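Local coordinates for carbohydrate binding module family 33 and 10 domain protein (Teredinibacter turnerae, PDB 6RW7) that probably cleaves cellulose oxidatively through its N-terminal catalytic domain, a copper-dependent lytic polysaccharide monooxygenase of family AA10, at residues F98-S103 against E112-Y117; S155-D160 against S164-T169. All blocks are in the same frame, centred on the assembly; numbering follows the deposited sequence.

How the contacts relate
Contact 1 lies between the two sheets of the beta-sandwich, and contact 2 is a beta hairpin whose strand 157-160 forms one edge of the four-stranded sheet; their centres are about 8 Å apart. Strands 96-101 and 165-172 are neighbours in that sheet, joined by probable hydrogen bonds from Phe-98 N to Val-168 O and from Trp-100 N to Ile-166 O, both 2.8 Å. Each contact supplies one ligand to the same copper(II) ion, Asp-101 OD2 from contact 1 and His-165 NE2 from contact 2, and Glu-5 adds a third. It is separate from the copper(I) of the histidine brace, formed by His-1 and His-107 as in other LPMOs, which is about 10 Å from the nearest atom of the Trp-100 side chain.

Contact 1: F98-S103 against E112-Y117; sequences FVWDIS and EELVFY. With CU (copper (II) ion), chain C.
One face of the Phe-98 ring is covered by Phe-116, whose CE2 comes within 3.4 Å of Phe-98 CG. The two rings are neither stacked nor edge-to-face: their planes meet at 43° with centroids 4.6 Å apart. The Trp-100 indole carries Leu-114 on one face, a CH-pi contact in which Leu-114 CD1 stands 4.1 Å from the centroid of the five-membered ring, while Phe-116 CZ meets the indole edge near its plane. With CG of Leu-114 anti to the carbonyl carbon (chi1 -68°), the CD1 branch swings over the indole although the CB points aside. Strands 96-101 and 111-118 belong to the two facing sheets of the immunoglobulin-like beta-sandwich of AA10 enzymes, and their segment axes are 10.6 Å apart, a gap that large aromatic side chains can fill; Ile-4 also packs on Trp-100 and Phe-116. The buried indole nitrogen is satisfied by a water, 2.8 Å from Trp-100 NE1, that donates in turn to Val-115 O and lies above one face of the Phe-116 ring, offset toward its rim. Beyond the aromatic layer, Asp-101 OD1 accepts from Ser-103 N in an Asx turn and from Ser-103 OG. Both bonds probably steady the carboxylate, leaving Asp-101 OD2 to bind copper(II), 2.5 Å away.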
loop_
_atom_site.group_PDB
_atom_site.type_symbol
_atom_site.label_atom_id
_atom_site.label_comp_id
_atom_site.label_asym_id
_atom_site.label_seq_id
_atom_site.Cartn_x
_atom_site.Cartn_y
_atom_site.Cartn_z
ATOM N N PHE A 98 0.341 -3.622 -10.838
ATOM C CA PHE A 98 0.760 -3.546 -9.419
ATOM C C PHE A 98 1.100 -4.956 -8.952
ATOM O O PHE A 98 0.326 -5.866 -9.221
ATOM C CB PHE A 98 -0.344 -2.954 -8.546
ATOM C CG PHE A 98 -0.591 -1.495 -8.802
ATOM C CD1 PHE A 98 -1.415 -1.084 -9.840
ATOM C CD2 PHE A 98 0.033 -0.532 -8.031
ATOM C CE1 PHE A 98 -1.585 0.266 -10.107
ATOM C CE2 PHE A 98 -0.180 0.813 -8.274
ATOM C CZ PHE A 98 -0.961 1.209 -9.329
ATOM N N VAL A 99 2.227 -5.123 -8.293
ATOM C CA VAL A 99 2.715 -6.451 -7.855
ATOM C C VAL A 99 2.648 -6.487 -6.334
ATOM O O VAL A 99 3.424 -5.741 -5.656
ATOM C CB VAL A 99 4.137 -6.706 -8.362
ATOM C CG1 VAL A 99 4.607 -8.075 -7.908
ATOM C CG2 VAL A 99 4.244 -6.568 -9.881
ATOM N N TRP A 100 1.758 -7.316 -5.812
ATOM C CA TRP A 100 1.755 -7.637 -4.365
ATOM C C TRP A 100 2.733 -8.784 -4.154
ATOM O O TRP A 100 2.559 -9.847 -4.785
ATOM C CB TRP A 100 0.373 -8.027 -3.881
ATOM C CG TRP A 100 -0.552 -6.876 -3.643
ATOM C CD1 TRP A 100 -1.280 -6.158 -4.547
ATOM C CD2 TRP A 100 -0.808 -6.285 -2.372
ATOM N NE1 TRP A 100 -1.999 -5.183 -3.911
ATOM C CE2 TRP A 100 -1.752 -5.258 -2.571
ATOM C CE3 TRP A 100 -0.366 -6.557 -1.079
ATOM C CZ2 TRP A 100 -2.239 -4.490 -1.513
ATOM C CZ3 TRP A 100 -0.848 -5.792 -0.034
ATOM C CH2 TRP A 100 -1.755 -4.760 -0.258
ATOM N N ASP A 101 3.675 -8.619 -3.235
ATOM C CA ASP A 101 4.478 -9.751 -2.739
ATOM C C ASP A 101 3.726 -10.373 -1.576
ATOM O O ASP A 101 3.456 -9.664 -0.593
ATOM C CB ASP A 101 5.873 -9.355 -2.259
ATOM C CG ASP A 101 6.600 -10.593 -1.759
ATOM O OD1 ASP A 101 6.370 -10.983 -0.624
ATOM O OD2 ASP A 101 7.291 -11.211 -2.540
ATOM N N ILE A 102 3.378 -11.644 -1.688
ATOM C CA ILE A 102 2.668 -12.368 -0.598
ATOM C C ILE A 102 3.530 -13.554 -0.134
ATOM O O ILE A 102 3.004 -14.432 0.534
ATOM C CB ILE A 102 1.225 -12.742 -1.032
ATOM C CG1 ILE A 102 1.163 -13.855 -2.087
ATOM C CG2 ILE A 102 0.462 -11.507 -1.500
ATOM C CD1 ILE A 102 -0.243 -14.397 -2.269
ATOM N N SER A 103 4.843 -13.479 -0.345
ATOM C CA SER A 103 5.782 -14.584 -0.024
ATOM C C SER A 103 5.730 -14.930 1.474
ATOM O O SER A 103 5.833 -16.123 1.812
ATOM C CB SER A 103 7.177 -14.260 -0.457
ATOM O OG SER A 103 7.666 -13.145 0.254
ATOM N N GLU A 112 -9.667 -12.728 -2.445
ATOM C CA GLU A 112 -10.941 -12.303 -3.075
ATOM C C GLU A 112 -10.782 -10.990 -3.845
ATOM O O GLU A 112 -11.352 -10.899 -4.959
ATOM C CB GLU A 112 -12.042 -12.146 -2.037
ATOM C CG GLU A 112 -13.344 -11.771 -2.701
ATOM C CD GLU A 112 -14.573 -12.014 -1.855
ATOM O OE1 GLU A 112 -14.500 -11.792 -0.632
ATOM O OE2 GLU A 112 -15.611 -12.426 -2.441
ATOM N N GLU A 113 -10.109 -9.974 -3.308
ATOM C CA GLU A 113 -10.112 -8.710 -4.070
ATOM C C GLU A 113 -8.853 -7.892 -3.817
ATOM O O GLU A 113 -8.186 -8.029 -2.789
ATOM C CB GLU A 113 -11.370 -7.894 -3.788
ATOM C CG GLU A 113 -11.512 -7.536 -2.328
ATOM C CD GLU A 113 -12.684 -6.648 -1.954
ATOM O OE1 GLU A 113 -13.654 -6.581 -2.727
ATOM O OE2 GLU A 113 -12.601 -5.978 -0.914
ATOM N N LEU A 114 -8.567 -7.068 -4.803
ATOM C CA LEU A 114 -7.446 -6.109 -4.779
ATOM C C LEU A 114 -8.078 -4.750 -5.069
ATOM O O LEU A 114 -8.733 -4.605 -6.115
ATOM C CB LEU A 114 -6.428 -6.469 -5.866
ATOM C CG LEU A 114 -5.599 -7.752 -5.735
ATOM C CD1 LEU A 114 -4.754 -7.753 -4.495
ATOM C CD2 LEU A 114 -6.416 -9.026 -5.891
ATOM N N VAL A 115 -7.936 -3.806 -4.154
ATOM C CA VAL A 115 -8.625 -2.492 -4.218
ATOM C C VAL A 115 -7.566 -1.403 -4.158
ATOM O O VAL A 115 -6.638 -1.535 -3.372
ATOM C CB VAL A 115 -9.642 -2.371 -3.063
ATOM C CG1 VAL A 115 -10.518 -1.154 -3.209
ATOM C CG2 VAL A 115 -10.510 -3.618 -2.951
ATOM N N PHE A 116 -7.729 -0.344 -4.950
ATOM C CA PHE A 116 -6.740 0.749 -5.021
ATOM C C PHE A 116 -7.458 2.087 -5.049
ATOM O O PHE A 116 -8.365 2.275 -5.881
ATOM C CB PHE A 116 -5.902 0.656 -6.289
ATOM C CG PHE A 116 -5.099 -0.603 -6.468
ATOM C CD1 PHE A 116 -5.697 -1.779 -6.898
ATOM C CD2 PHE A 116 -3.748 -0.613 -6.183
ATOM C CE1 PHE A 116 -4.930 -2.918 -7.097
ATOM C CE2 PHE A 116 -2.999 -1.757 -6.355
ATOM C CZ PHE A 116 -3.588 -2.907 -6.804
ATOM N N TYR A 117 -6.978 2.994 -4.212
ATOM C CA TYR A 117 -7.418 4.399 -4.158
ATOM C C TYR A 117 -6.226 5.287 -4.473
ATOM O O TYR A 117 -5.100 4.901 -4.175
ATOM C CB TYR A 117 -7.927 4.742 -2.765
ATOM C CG TYR A 117 -9.181 4.046 -2.314
ATOM C CD1 TYR A 117 -9.155 2.750 -1.822
ATOM C CD2 TYR A 117 -10.393 4.721 -2.306
ATOM C CE1 TYR A 117 -10.325 2.140 -1.405
ATOM C CE2 TYR A 117 -11.551 4.141 -1.828
ATOM C CZ TYR A 117 -11.514 2.845 -1.355
ATOM O OH TYR A 117 -12.668 2.222 -0.923
HETATM CU CU CU C . 8.705 -10.636 -4.511
HETATM O O HOH W 1 -4.496 -3.853 -4.035
HETATM O O HOH W 2 9.139 -12.778 -4.572
#

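Contact 2: S155-D160 against S164-T169; sequences SAVEAD and SHINVT. With NA (sodium ion), chain B; CU (copper (II) ion), chain C.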
loop_
_atom_site.group_PDB
_atom_site.type_symbol
_atom_site.label_atom_id
_atom_site.label_comp_id
_atom_site.label_asym_id
_atom_site.label_seq_id
_atom_site.Cartn_x
_atom_site.Cartn_y
_atom_site.Cartn_z
ATOM N N SER A 155 -9.521 -11.487 -15.650
ATOM C CA SER A 155 -8.351 -11.396 -16.555
ATOM C C SER A 155 -7.395 -10.288 -16.103
ATOM O O SER A 155 -6.249 -10.260 -16.613
ATOM C CB SER A 155 -8.781 -11.187 -17.983
ATOM O OG SER A 155 -9.582 -10.033 -18.080
ATOM N N ALA A 156 -7.807 -9.442 -15.165
ATOM C CA ALA A 156 -6.943 -8.360 -14.634
ATOM C C ALA A 156 -6.073 -8.844 -13.467
ATOM O O ALA A 156 -5.232 -8.062 -13.034
ATOM C CB ALA A 156 -7.778 -7.187 -14.210
ATOM N N VAL A 157 -6.272 -10.059 -12.960
ATOM C CA VAL A 157 -5.607 -10.529 -11.716
ATOM C C VAL A 157 -4.886 -11.835 -12.035
ATOM O O VAL A 157 -5.530 -12.757 -12.556
ATOM C CB VAL A 157 -6.609 -10.704 -10.561
ATOM C CG1 VAL A 157 -5.854 -10.964 -9.270
ATOM C CG2 VAL A 157 -7.581 -9.540 -10.391
ATOM N N GLU A 158 -3.594 -11.910 -11.741
ATOM C CA GLU A 158 -2.770 -13.102 -12.031
ATOM C C GLU A 158 -2.054 -13.551 -10.758
ATOM O O GLU A 158 -1.527 -12.690 -10.026
ATOM C CB GLU A 158 -1.851 -12.673 -13.165
ATOM C CG GLU A 158 -0.691 -13.574 -13.474
ATOM C CD GLU A 158 0.001 -12.934 -14.655
ATOM O OE1 GLU A 158 0.859 -12.058 -14.436
ATOM O OE2 GLU A 158 -0.433 -13.210 -15.786
ATOM N N ALA A 159 -2.061 -14.856 -10.505
ATOM C CA ALA A 159 -1.254 -15.495 -9.450
ATOM C C ALA A 159 0.100 -15.895 -10.048
ATOM O O ALA A 159 0.123 -16.617 -11.052
ATOM C CB ALA A 159 -1.973 -16.685 -8.875
ATOM N N ASP A 160 1.198 -15.439 -9.467
ATOM C CA ASP A 160 2.552 -15.904 -9.833
ATOM C C ASP A 160 3.030 -16.804 -8.697
ATOM O O ASP A 160 3.543 -16.302 -7.695
ATOM C CB ASP A 160 3.441 -14.707 -10.133
ATOM C CG ASP A 160 4.902 -15.043 -10.318
ATOM O OD1 ASP A 160 5.268 -16.242 -10.209
ATOM O OD2 ASP A 160 5.645 -14.081 -10.571
ATOM N N SER A 164 5.550 -16.050 -5.562
ATOM C CA SER A 164 4.535 -15.729 -4.522
ATOM C C SER A 164 4.102 -14.276 -4.686
ATOM O O SER A 164 4.170 -13.507 -3.707
ATOM C CB SER A 164 5.059 -15.958 -3.130
ATOM O OG SER A 164 5.341 -17.326 -2.938
ATOM N N HIS A 165 3.681 -13.905 -5.888
ATOM C CA HIS A 165 3.180 -12.555 -6.212
ATOM C C HIS A 165 1.740 -12.641 -6.711
ATOM O O HIS A 165 1.355 -13.643 -7.344
ATOM C CB HIS A 165 4.027 -11.860 -7.276
ATOM C CG HIS A 165 5.388 -11.441 -6.844
ATOM N ND1 HIS A 165 6.259 -10.851 -7.730
ATOM C CD2 HIS A 165 6.016 -11.523 -5.651
ATOM C CE1 HIS A 165 7.385 -10.573 -7.093
ATOM N NE2 HIS A 165 7.243 -10.962 -5.817
ATOM N N ILE A 166 0.974 -11.585 -6.462
ATOM C CA ILE A 166 -0.295 -11.334 -7.192
ATOM C C ILE A 166 -0.060 -10.115 -8.074
ATOM O O ILE A 166 0.365 -9.070 -7.547
ATOM C CB ILE A 166 -1.490 -11.121 -6.249
ATOM C CG1 ILE A 166 -1.776 -12.347 -5.380
ATOM C CG2 ILE A 166 -2.703 -10.681 -7.041
ATOM C CD1 ILE A 166 -2.756 -12.106 -4.248
ATOM N N ASN A 167 -0.307 -10.234 -9.378
ATOM C CA ASN A 167 -0.166 -9.122 -10.340
ATOM C C ASN A 167 -1.572 -8.633 -10.705
ATOM O O ASN A 167 -2.404 -9.458 -11.114
ATOM C CB ASN A 167 0.601 -9.552 -11.590
ATOM C CG ASN A 167 1.960 -10.148 -11.302
ATOM O OD1 ASN A 167 2.686 -9.673 -10.424
ATOM N ND2 ASN A 167 2.326 -11.187 -12.048
ATOM N N VAL A 168 -1.852 -7.352 -10.494
ATOM C CA VAL A 168 -3.165 -6.760 -10.838
ATOM C C VAL A 168 -2.915 -5.670 -11.863
ATOM O O VAL A 168 -2.100 -4.787 -11.569
ATOM C CB VAL A 168 -3.880 -6.103 -9.651
ATOM C CG1 VAL A 168 -5.338 -5.832 -9.980
ATOM C CG2 VAL A 168 -3.730 -6.817 -8.345
ATOM N N THR A 169 -3.683 -5.643 -12.943
ATOM C CA THR A 169 -3.592 -4.571 -13.958
ATOM C C THR A 169 -4.709 -3.563 -13.707
ATOM O O THR A 169 -5.873 -3.979 -13.554
ATOM C CB THR A 169 -3.586 -5.193 -15.353
ATOM O OG1 THR A 169 -2.479 -6.091 -15.374
ATOM C CG2 THR A 169 -3.447 -4.152 -16.438
HETATM NA NA NA B . -6.688 -14.020 -14.090
HETATM CU CU CU C . 8.705 -10.636 -4.511
HETATM O O HOH W 3 -5.237 -13.045 -15.694
HETATM O O HOH W 4 -2.297 -8.666 -14.069
HETATM O O HOH W 5 5.125 -12.321 -12.342
HETATM O O HOH W 6 -7.974 -14.721 -16.022
HETATM O O HOH W 7 -5.206 -15.843 -14.280
HETATM O O HOH W 2 9.139 -12.778 -4.572
#
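Glu-158 and Asn-167 meet across the hairpin with carboxylate and amide planes 82° apart. Asn-167 ND2 donates almost straight, at 165°, to the anti lone pair of Glu-158 OE1 over 2.9 Å, and the acceptor lies close to the amide plane. Glu-158 reaches it because its CG is anti to the backbone N (chi1 167°) and the chain is extended beyond. The same amide nitrogen donates to a water that also bonds Asp-160 OD2, so a polar row runs along this face; Asp-160 OD2 is further held by Asn-163. On the opposite face Val-157 and Ile-166 lie side by side, CG1 of Val-157 at 3.9 Å from CG2 of Ile-166. These beta-branched side chains suit an extended strand and, with Val-168, turn toward strand 111-118, where Leu-114 packs on both valines.

The backbone is an antiparallel beta hairpin of strands 157-160 and 165-172. Glu-158 with Asn-167 and Asp-160 with His-165 are its hydrogen-bonded pairs, and Ser-164 and His-165 form a G1 bulge opposite Asp-160. The CB atoms of Asp-160 and His-165 stand 4.1 Å apart, but the imidazole leads away from the hairpin, carrying His-165 NE2 to copper(II) at 2.0 Å. Toward the other end, Val-157 O binds sodium at 2.3 Å, as do Phe-151 and Asn-154 carbonyls and three waters.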